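Local coordinates for protein NanS-p (Escherichia phage vB_EcoP_24B, PDB 6YP6) that comes from a carbohydrate esterase of a Shiga toxin-encoding phage and probably binds carbohydrate, at residues Gly21-Gly27 and Ser52-Tyr58; Leu66-Gly71 and Phe159-Leu165; Leu83-Val89 and Gln120-Leu126. The contacts are given in a common frame with arbitrary orientation. Residues are numbered along the deposited sequence.

Interaction 1: residues Gly21-Gly27 and Ser52-Tyr58; sequences GWSASGG and SSWVLEY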
loop_
_atom_site.group_PDB
_atom_site.type_symbol
_atom_site.label_atom_id
_atom_site.label_comp_id
_atom_site.label_asym_id
_atom_site.label_seq_id
_atom_site.Cartn_x
_atom_site.Cartn_y
_atom_site.Cartn_z
ATOM N N GLY A 21 -17.070 2.896 1.146
ATOM C CA GLY A 21 -17.112 1.833 0.167
ATOM C C GLY A 21 -16.095 0.731 0.351
ATOM O O GLY A 21 -16.047 -0.185 -0.483
ATOM N N TRP A 22 -15.286 0.794 1.402
ATOM C CA TRP A 22 -14.288 -0.218 1.690
ATOM C C TRP A 22 -14.900 -1.367 2.475
ATOM O O TRP A 22 -15.819 -1.180 3.271
ATOM C CB TRP A 22 -13.168 0.394 2.537
ATOM C CG TRP A 22 -12.354 1.420 1.805
ATOM C CD1 TRP A 22 -12.746 2.674 1.456
ATOM C CD2 TRP A 22 -11.022 1.260 1.312
ATOM N NE1 TRP A 22 -11.734 3.312 0.777
ATOM C CE2 TRP A 22 -10.662 2.462 0.676
ATOM C CE3 TRP A 22 -10.098 0.219 1.358
ATOM C CZ2 TRP A 22 -9.406 2.651 0.102
ATOM C CZ3 TRP A 22 -8.858 0.403 0.783
ATOM C CH2 TRP A 22 -8.521 1.608 0.171
ATOM N N SER A 23 -14.334 -2.552 2.281
ATOM C CA SER A 23 -14.650 -3.729 3.080
ATOM C C SER A 23 -13.489 -3.993 4.034
ATOM O O SER A 23 -12.326 -3.981 3.625
ATOM C CB SER A 23 -14.888 -4.940 2.179
ATOM O OG SER A 23 -16.018 -4.742 1.349
ATOM N N ALA A 24 -13.804 -4.293 5.286
ATOM C CA ALA A 24 -12.805 -4.438 6.333
ATOM C C ALA A 24 -13.090 -5.749 7.041
ATOM O O ALA A 24 -14.247 -6.078 7.312
ATOM C CB ALA A 24 -12.839 -3.284 7.332
ATOM N N SER A 25 -12.038 -6.500 7.333
ATOM C CA SER A 25 -12.200 -7.744 8.055
ATOM C C SER A 25 -10.980 -7.965 8.924
ATOM O O SER A 25 -9.865 -7.576 8.571
ATOM C CB SER A 25 -12.380 -8.934 7.119
ATOM O OG SER A 25 -11.255 -9.112 6.292
ATOM N N GLY A 26 -11.192 -8.614 10.052
ATOM C CA GLY A 26 -10.135 -8.819 11.012
ATOM C C GLY A 26 -9.836 -7.526 11.756
ATOM O O GLY A 26 -10.115 -6.423 11.303
ATOM N N GLY A 27 -9.275 -7.695 12.953
ATOM C CA GLY A 27 -8.797 -6.555 13.685
ATOM C C GLY A 27 -9.848 -5.518 14.039
ATOM O O GLY A 27 -11.051 -5.786 14.127
ATOM N N SER A 52 -6.745 -13.194 13.340
ATOM C CA SER A 52 -6.612 -12.910 11.918
ATOM C C SER A 52 -5.958 -11.555 11.675
ATOM O O SER A 52 -6.225 -10.574 12.374
ATOM C CB SER A 52 -7.988 -12.939 11.245
ATOM O OG SER A 52 -8.453 -14.267 11.064
ATOM N N SER A 53 -5.073 -11.529 10.688
ATOM C CA SER A 53 -4.584 -10.281 10.120
ATOM C C SER A 53 -5.753 -9.423 9.663
ATOM O O SER A 53 -6.783 -9.934 9.218
ATOM C CB SER A 53 -3.697 -10.684 8.938
ATOM O OG SER A 53 -3.321 -9.600 8.143
ATOM N N TRP A 54 -5.607 -8.110 9.785
ATOM C CA TRP A 54 -6.645 -7.239 9.266
ATOM C C TRP A 54 -6.427 -6.991 7.781
ATOM O O TRP A 54 -5.303 -7.014 7.276
ATOM C CB TRP A 54 -6.753 -5.909 10.012
ATOM C CG TRP A 54 -5.522 -5.087 10.116
ATOM C CD1 TRP A 54 -4.712 -5.014 11.194
ATOM C CD2 TRP A 54 -4.970 -4.190 9.131
ATOM N NE1 TRP A 54 -3.681 -4.153 10.957
ATOM C CE2 TRP A 54 -3.817 -3.625 9.698
ATOM C CE3 TRP A 54 -5.343 -3.816 7.832
ATOM C CZ2 TRP A 54 -3.017 -2.725 9.010
ATOM C CZ3 TRP A 54 -4.547 -2.910 7.146
ATOM C CH2 TRP A 54 -3.393 -2.375 7.740
ATOM N N VAL A 55 -7.535 -6.780 7.082
ATOM C CA VAL A 55 -7.528 -6.522 5.649
ATOM C C VAL A 55 -8.577 -5.468 5.337
ATOM O O VAL A 55 -9.733 -5.591 5.748
ATOM C CB VAL A 55 -7.830 -7.785 4.812
ATOM C CG1 VAL A 55 -7.704 -7.460 3.316
ATOM C CG2 VAL A 55 -6.919 -8.928 5.173
ATOM N N LEU A 56 -8.177 -4.453 4.588
ATOM C CA LEU A 56 -9.072 -3.478 3.994
ATOM C C LEU A 56 -9.050 -3.695 2.492
ATOM O O LEU A 56 -7.983 -3.890 1.919
ATOM C CB LEU A 56 -8.590 -2.057 4.277
ATOM C CG LEU A 56 -8.250 -1.748 5.731
ATOM C CD1 LEU A 56 -7.724 -0.322 5.812
ATOM C CD2 LEU A 56 -9.432 -1.935 6.650
ATOM N N GLU A 57 -10.213 -3.658 1.849
ATOM C CA GLU A 57 -10.297 -3.896 0.417
ATOM C C GLU A 57 -11.184 -2.862 -0.255
ATOM O O GLU A 57 -12.227 -2.474 0.283
ATOM C CB GLU A 57 -10.871 -5.296 0.084
ATOM C CG GLU A 57 -10.082 -6.432 0.684
ATOM C CD GLU A 57 -10.756 -7.776 0.536
ATOM O OE1 GLU A 57 -11.548 -7.956 -0.405
ATOM O OE2 GLU A 57 -10.477 -8.670 1.360
ATOM N N TYR A 58 -10.803 -2.483 -1.475
ATOM C CA TYR A 58 -11.635 -1.648 -2.319
ATOM C C TYR A 58 -11.644 -2.241 -3.723
ATOM O O TYR A 58 -10.612 -2.703 -4.226
ATOM C CB TYR A 58 -11.110 -0.200 -2.355
ATOM C CG TYR A 58 -12.117 0.775 -2.914
ATOM C CD1 TYR A 58 -12.268 0.934 -4.286
ATOM C CD2 TYR A 58 -12.951 1.500 -2.080
ATOM C CE1 TYR A 58 -13.214 1.830 -4.818
ATOM C CE2 TYR A 58 -13.901 2.382 -2.593
ATOM C CZ TYR A 58 -14.022 2.544 -3.964
ATOM O OH TYR A 58 -14.962 3.413 -4.472
HETATM O O HOH W 1 -11.732 -7.107 3.915
HETATM O O HOH W 2 -9.060 -10.694 7.859
HETATM O O HOH W 3 -8.389 -10.239 13.774
#
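This is an antiparallel strand pairing at the margin of a seven-stranded sheet, where 23-25 is an outermost strand. Two hydrogen-bonded pairs flank one non-hydrogen-bonded pair. Ser23 N donates to Glu57 O (2.9 Å) and Glu57 N to Ser23 O (2.8 Å). Ser25 N donates to Val55 O and Val55 N to Ser25 O, both at 2.9 Å. Between them Ala24 faces Leu56, with Ala24 CB 3.7 Å from Leu56 CD2. Trp22 closes one end. Tyr58 CB makes a CH-pi contact over its six-membered ring, and the edge of Tyr58 points to the face of the Trp22 five-membered ring (centroids 4.9 Å apart), an edge-to-face pair. Beyond Ser25 a water bridges Gly27 N (2.8 Å) and Ser52 O (2.6 Å). A side chain at Gly26 would clash with Ser53 O. Strand 193-197 flanks 55-59 on its other side, where Lys193 forms a salt bridge with Glu57. Strands 3-9 and 41-46 of the second sheet meet Trp22 and Leu56 through Leu6 and Leu45.

Interaction 2: residues Leu66-Gly71 and Phe159-Leu165; sequences LLQKGG and FAGNNSL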
loop_
_atom_site.group_PDB
_atom_site.type_symbol
_atom_site.label_atom_id
_atom_site.label_comp_id
_atom_site.label_asym_id
_atom_site.label_seq_id
_atom_site.Cartn_x
_atom_site.Cartn_y
_atom_site.Cartn_z
ATOM N N LEU A 66 -5.000 3.794 -15.308
ATOM C CA LEU A 66 -3.782 4.180 -14.598
ATOM C C LEU A 66 -2.551 3.893 -15.450
ATOM O O LEU A 66 -1.653 4.739 -15.574
ATOM C CB LEU A 66 -3.719 3.442 -13.255
ATOM C CG LEU A 66 -2.430 3.651 -12.453
ATOM C CD1 LEU A 66 -2.219 5.090 -12.046
ATOM C CD2 LEU A 66 -2.449 2.750 -11.221
ATOM N N LEU A 67 -2.504 2.714 -16.071
ATOM C CA LEU A 67 -1.362 2.376 -16.913
ATOM C C LEU A 67 -1.281 3.285 -18.141
ATOM O O LEU A 67 -0.185 3.692 -18.537
ATOM C CB LEU A 67 -1.452 0.920 -17.361
ATOM C CG LEU A 67 -1.170 -0.108 -16.266
ATOM C CD1 LEU A 67 -1.516 -1.511 -16.744
ATOM C CD2 LEU A 67 0.284 -0.064 -15.849
ATOM N N GLN A 68 -2.430 3.611 -18.748
ATOM C CA GLN A 68 -2.454 4.401 -19.978
ATOM C C GLN A 68 -2.109 5.856 -19.703
ATOM O O GLN A 68 -1.309 6.467 -20.427
ATOM C CB GLN A 68 -3.842 4.292 -20.628
ATOM C CG GLN A 68 -4.132 5.233 -21.806
ATOM C CD GLN A 68 -5.634 5.484 -22.001
ATOM O OE1 GLN A 68 -6.470 4.698 -21.551
ATOM N NE2 GLN A 68 -5.971 6.590 -22.646
ATOM N N LYS A 69 -2.740 6.440 -18.686
ATOM C CA LYS A 69 -2.646 7.868 -18.447
ATOM C C LYS A 69 -1.612 8.235 -17.400
ATOM O O LYS A 69 -1.224 9.410 -17.317
ATOM C CB LYS A 69 -4.006 8.397 -17.984
ATOM C CG LYS A 69 -5.122 8.226 -18.993
ATOM C CD LYS A 69 -6.456 8.743 -18.452
ATOM C CE LYS A 69 -7.601 8.493 -19.422
ATOM N NZ LYS A 69 -8.844 8.098 -18.701
ATOM N N GLY A 70 -1.164 7.270 -16.600
ATOM C CA GLY A 70 -0.352 7.553 -15.440
ATOM C C GLY A 70 -1.200 8.001 -14.269
ATOM O O GLY A 70 -2.407 8.232 -14.381
ATOM N N GLY A 71 -0.551 8.116 -13.118
ATOM C CA GLY A 71 -1.233 8.459 -11.878
ATOM C C GLY A 71 -0.394 7.984 -10.706
ATOM O O GLY A 71 0.811 7.808 -10.834
ATOM N N PHE A 159 3.013 6.227 -11.624
ATOM C CA PHE A 159 2.962 5.613 -12.944
ATOM C C PHE A 159 3.044 6.719 -13.993
ATOM O O PHE A 159 2.399 7.758 -13.865
ATOM C CB PHE A 159 1.649 4.831 -13.105
ATOM C CG PHE A 159 1.571 3.565 -12.272
ATOM C CD1 PHE A 159 1.425 3.619 -10.887
ATOM C CD2 PHE A 159 1.647 2.326 -12.874
ATOM C CE1 PHE A 159 1.372 2.470 -10.132
ATOM C CE2 PHE A 159 1.573 1.165 -12.119
ATOM C CZ PHE A 159 1.440 1.240 -10.752
ATOM N N ALA A 160 3.846 6.491 -15.033
ATOM C CA ALA A 160 4.143 7.536 -16.006
ATOM C C ALA A 160 3.155 7.599 -17.157
ATOM O O ALA A 160 3.079 8.628 -17.839
ATOM C CB ALA A 160 5.542 7.325 -16.598
ATOM N N GLY A 161 2.414 6.541 -17.402
ATOM C CA GLY A 161 1.513 6.500 -18.533
ATOM C C GLY A 161 2.166 5.836 -19.728
ATOM O O GLY A 161 3.273 5.292 -19.665
ATOM N N ASN A 162 1.423 5.864 -20.825
ATOM C CA ASN A 162 1.843 5.214 -22.058
ATOM C C ASN A 162 2.094 3.729 -21.852
ATOM O O ASN A 162 2.872 3.115 -22.582
ATOM C CB ASN A 162 3.066 5.900 -22.663
ATOM C CG ASN A 162 2.722 7.246 -23.275
ATOM O OD1 ASN A 162 3.250 8.276 -22.871
ATOM N ND2 ASN A 162 1.820 7.237 -24.248
ATOM N N ASN A 163 1.418 3.143 -20.864
ATOM C CA ASN A 163 1.508 1.726 -20.508
ATOM C C ASN A 163 2.878 1.337 -19.977
ATOM O O ASN A 163 3.163 0.139 -19.838
ATOM C CB ASN A 163 1.071 0.791 -21.633
ATOM C CG ASN A 163 -0.428 0.787 -21.825
ATOM O OD1 ASN A 163 -1.194 1.167 -20.930
ATOM N ND2 ASN A 163 -0.862 0.345 -22.993
ATOM N N SER A 164 3.706 2.303 -19.604
ATOM C CA SER A 164 4.982 1.980 -18.993
ATOM C C SER A 164 4.765 1.290 -17.646
ATOM O O SER A 164 3.965 1.738 -16.821
ATOM C CB SER A 164 5.805 3.247 -18.782
ATOM O OG SER A 164 6.989 2.953 -18.053
ATOM N N LEU A 165 5.503 0.223 -17.420
ATOM C CA LEU A 165 5.509 -0.493 -16.150
ATOM C C LEU A 165 6.626 -0.010 -15.232
ATOM O O LEU A 165 6.876 -0.616 -14.189
ATOM C CB LEU A 165 5.585 -1.999 -16.425
ATOM C CG LEU A 165 4.380 -2.562 -17.196
ATOM C CD1 LEU A 165 4.681 -3.934 -17.768
ATOM C CD2 LEU A 165 3.158 -2.637 -16.307
HETATM O O HOH W 4 1.998 3.798 -16.698
#
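The segment 159-165 enters as the end of a strand and turns back against the C-terminal end of helix 64-69. Phe159 makes an antiparallel hydrogen-bonded pair with Gly71: Gly71 N donates to Phe159 O (3.1 Å) and Phe159 N to Gly71 O (2.8 Å). Its ring takes Leu66 CD2 over one face, 4.0 Å from the centroid, a CH-pi contact. After Ala160, Gly161 packs against the helix end, its CA 3.3 Å from Leu67 O. Gly70, with positive phi, comes close here too; a CB on it would clash with Phe159 O. Gly161 also starts a type I' turn to Ser164. This turn presents successive amides to helix carbonyls: Asn162 N to Gln68 O (2.8 Å) and Asn163 N to Leu67 O (2.9 Å). One water accepts from Gly161 N and donates to Leu67 O and Ser164 O, each at 2.9 Å. Leu165 finishes the segment, its CD2 3.9 Å from Leu67 CD2. The loop carrying this turn joins strands 152-159 and 166-171, and it bonds to the helix end that runs into strand 71-79. Asn217, just past strand 207-216, bonds to Lys69 and Gly70 nearby.

Interaction 3: residues Leu83-Val89 and Gln120-Leu126; sequences LAANQYV and QTDAKDL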
loop_
_atom_site.group_PDB
_atom_site.type_symbol
_atom_site.label_atom_id
_atom_site.label_comp_id
_atom_site.label_asym_id
_atom_site.label_seq_id
_atom_site.Cartn_x
_atom_site.Cartn_y
_atom_site.Cartn_z
ATOM N N LEU A 83 10.680 0.160 18.065
ATOM C CA LEU A 83 11.381 -0.518 16.985
ATOM C C LEU A 83 11.625 -1.980 17.355
ATOM O O LEU A 83 12.221 -2.274 18.399
ATOM C CB LEU A 83 12.709 0.171 16.708
ATOM C CG LEU A 83 13.685 -0.540 15.772
ATOM C CD1 LEU A 83 13.113 -0.724 14.380
ATOM C CD2 LEU A 83 14.976 0.256 15.707
ATOM N N ALA A 84 11.177 -2.889 16.487
ATOM C CA ALA A 84 11.404 -4.320 16.625
ATOM C C ALA A 84 11.929 -4.838 15.292
ATOM O O ALA A 84 11.269 -4.678 14.255
ATOM C CB ALA A 84 10.114 -5.045 17.007
ATOM N N ALA A 85 13.093 -5.482 15.316
ATOM C CA ALA A 85 13.710 -5.931 14.079
ATOM C C ALA A 85 12.772 -6.872 13.334
ATOM O O ALA A 85 12.220 -7.811 13.913
ATOM C CB ALA A 85 15.006 -6.671 14.393
ATOM N N ASN A 86 12.618 -6.630 12.034
ATOM C CA ASN A 86 11.935 -7.497 11.068
ATOM C C ASN A 86 10.418 -7.440 11.152
ATOM O O ASN A 86 9.743 -8.135 10.383
ATOM C CB ASN A 86 12.476 -8.926 11.138
ATOM C CG ASN A 86 13.997 -8.940 11.051
ATOM O OD1 ASN A 86 14.582 -8.237 10.219
ATOM N ND2 ASN A 86 14.641 -9.685 11.932
ATOM N N GLN A 87 9.858 -6.599 12.006
ATOM C CA GLN A 87 8.413 -6.532 12.187
ATOM C C GLN A 87 7.726 -5.764 11.062
ATOM O O GLN A 87 8.253 -4.785 10.534
ATOM C CB GLN A 87 8.140 -5.892 13.549
ATOM C CG GLN A 87 6.704 -5.898 13.994
ATOM C CD GLN A 87 6.616 -5.550 15.459
ATOM O OE1 GLN A 87 6.331 -4.391 15.826
ATOM N NE2 GLN A 87 6.916 -6.499 16.302
ATOM N N TYR A 88 6.554 -6.258 10.665
ATOM C CA TYR A 88 5.779 -5.656 9.596
ATOM C C TYR A 88 4.878 -4.531 10.082
ATOM O O TYR A 88 4.382 -4.549 11.208
ATOM C CB TYR A 88 4.885 -6.704 8.908
ATOM C CG TYR A 88 5.685 -7.772 8.202
ATOM C CD1 TYR A 88 6.384 -7.508 7.027
ATOM C CD2 TYR A 88 5.773 -9.051 8.740
ATOM C CE1 TYR A 88 7.135 -8.492 6.415
ATOM C CE2 TYR A 88 6.519 -10.040 8.140
ATOM C CZ TYR A 88 7.206 -9.757 6.986
ATOM O OH TYR A 88 7.950 -10.764 6.430
ATOM N N VAL A 89 4.626 -3.586 9.166
ATOM C CA VAL A 89 3.543 -2.618 9.286
ATOM C C VAL A 89 2.367 -3.077 8.424
ATOM O O VAL A 89 1.323 -3.473 8.950
ATOM C CB VAL A 89 3.987 -1.187 8.917
ATOM C CG1 VAL A 89 2.834 -0.214 9.124
ATOM C CG2 VAL A 89 5.204 -0.767 9.730
ATOM N N GLN A 120 8.188 -2.595 6.403
ATOM C CA GLN A 120 8.772 -3.462 7.415
ATOM C C GLN A 120 9.999 -2.759 7.969
ATOM O O GLN A 120 10.694 -2.068 7.224
ATOM C CB GLN A 120 9.197 -4.780 6.745
ATOM C CG GLN A 120 9.802 -5.824 7.665
ATOM C CD GLN A 120 10.452 -6.955 6.912
ATOM O OE1 GLN A 120 10.888 -6.779 5.767
ATOM N NE2 GLN A 120 10.538 -8.124 7.545
ATOM N N THR A 121 10.299 -2.958 9.250
ATOM C CA THR A 121 11.573 -2.486 9.769
ATOM C C THR A 121 12.619 -3.586 9.673
ATOM O O THR A 121 12.316 -4.769 9.826
ATOM C CB THR A 121 11.481 -2.020 11.224
ATOM O OG1 THR A 121 10.856 -3.014 12.046
ATOM C CG2 THR A 121 10.690 -0.752 11.346
ATOM N N ASP A 122 13.867 -3.183 9.417
ATOM C CA ASP A 122 15.013 -4.034 9.740
ATOM C C ASP A 122 15.373 -3.762 11.201
ATOM O O ASP A 122 14.466 -3.531 12.006
ATOM C CB ASP A 122 16.123 -3.914 8.690
ATOM C CG ASP A 122 16.625 -2.507 8.464
ATOM O OD1 ASP A 122 16.585 -1.687 9.394
ATOM O OD2 ASP A 122 17.105 -2.236 7.334
ATOM N N ALA A 123 16.651 -3.822 11.586
ATOM C CA ALA A 123 17.008 -3.513 12.969
ATOM C C ALA A 123 17.186 -2.024 13.219
ATOM O O ALA A 123 17.460 -1.631 14.357
ATOM C CB ALA A 123 18.271 -4.268 13.384
ATOM N N LYS A 124 17.012 -1.181 12.199
ATOM C CA LYS A 124 17.173 0.249 12.397
ATOM C C LYS A 124 16.212 1.133 11.613
ATOM O O LYS A 124 15.805 2.171 12.135
ATOM C CB LYS A 124 18.632 0.683 12.195
ATOM C CG LYS A 124 19.199 0.456 10.801
ATOM C CD LYS A 124 20.717 0.714 10.798
ATOM C CE LYS A 124 21.285 0.761 9.383
ATOM N NZ LYS A 124 20.757 1.909 8.598
ATOM N N ASP A 125 15.859 0.758 10.389
ATOM C CA ASP A 125 15.161 1.638 9.469
ATOM C C ASP A 125 13.779 1.093 9.118
ATOM O O ASP A 125 13.523 -0.106 9.184
ATOM C CB ASP A 125 15.940 1.764 8.153
ATOM C CG ASP A 125 17.251 2.502 8.291
ATOM O OD1 ASP A 125 17.390 3.296 9.232
ATOM O OD2 ASP A 125 18.128 2.284 7.425
ATOM N N LEU A 126 12.893 1.994 8.690
ATOM C CA LEU A 126 11.606 1.615 8.115
ATOM C C LEU A 126 11.768 1.536 6.600
ATOM O O LEU A 126 12.105 2.535 5.955
ATOM C CB LEU A 126 10.523 2.633 8.476
ATOM C CG LEU A 126 9.104 2.227 8.075
ATOM C CD1 LEU A 126 8.642 1.019 8.869
ATOM C CD2 LEU A 126 8.122 3.375 8.234
#
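Here the turn leading into strand 88-95 is bonded to the end of strand 113-121, and backbone carbonyls do the accepting. Thr121 takes part in three of the four hydrogen bonds across the segments. Its OG1 donates to Ala84 O (2.8 Å) and also bonds to Tyr205 OH; its N donates to Gln87 O (3.0 Å); its O accepts a weak bond from Asn86 N (2.9 Å). Gln120 NE2 donates to Asn86 O (2.9 Å). Three carbonyls of the type II turn Ala84-Gln87 are thus satisfied. Asp122 O takes a CA-H...O contact from Ala85 CA (3.3 Å). In the 122-125 bend, Asp122 OD1 accepts from Lys124 N (2.9 Å), an Asx turn, and from Asp125 N (2.7 Å). Asp122 N donates to Asp125 O (3.1 Å), and Asp122 OD2 bonds to Asn127. Lys124 NZ forms a salt bridge with Asp125 OD2 (2.9 Å). Val89 CG2 meets Leu126 CD1 at 4.0 Å. Strand 140-147 lies beside 125-130, with Phe145 against Leu126, while Val79 of strand 71-79 in the other sheet packs on both Val89 and Leu126.

How the interactions relate
Interactions 1 and 3 belong to the same seven-stranded sheet, with centres about 23 Å apart. Interaction 2 lies across the chain's centre from both and involves the other sheet. Each mixes buried apolar residues with exposed ones: Trp22 and Leu56 against Ser23 in interaction 1, Leu66, Leu67 and Phe159 against Asn162 in interaction 2, Val89 and Leu126 against Asn86 in interaction 3. Interaction 1 is regular backbone pairing with an aromatic contact at one end. Interaction 2 joins a helix end to a tight turn by backbone bonds. Two of the four bonds across interaction 3 come from side-chain donors. Along the chain, interaction 1 closes before interaction 2 opens. Interaction 3 is nested within the loop that interaction 2 closes.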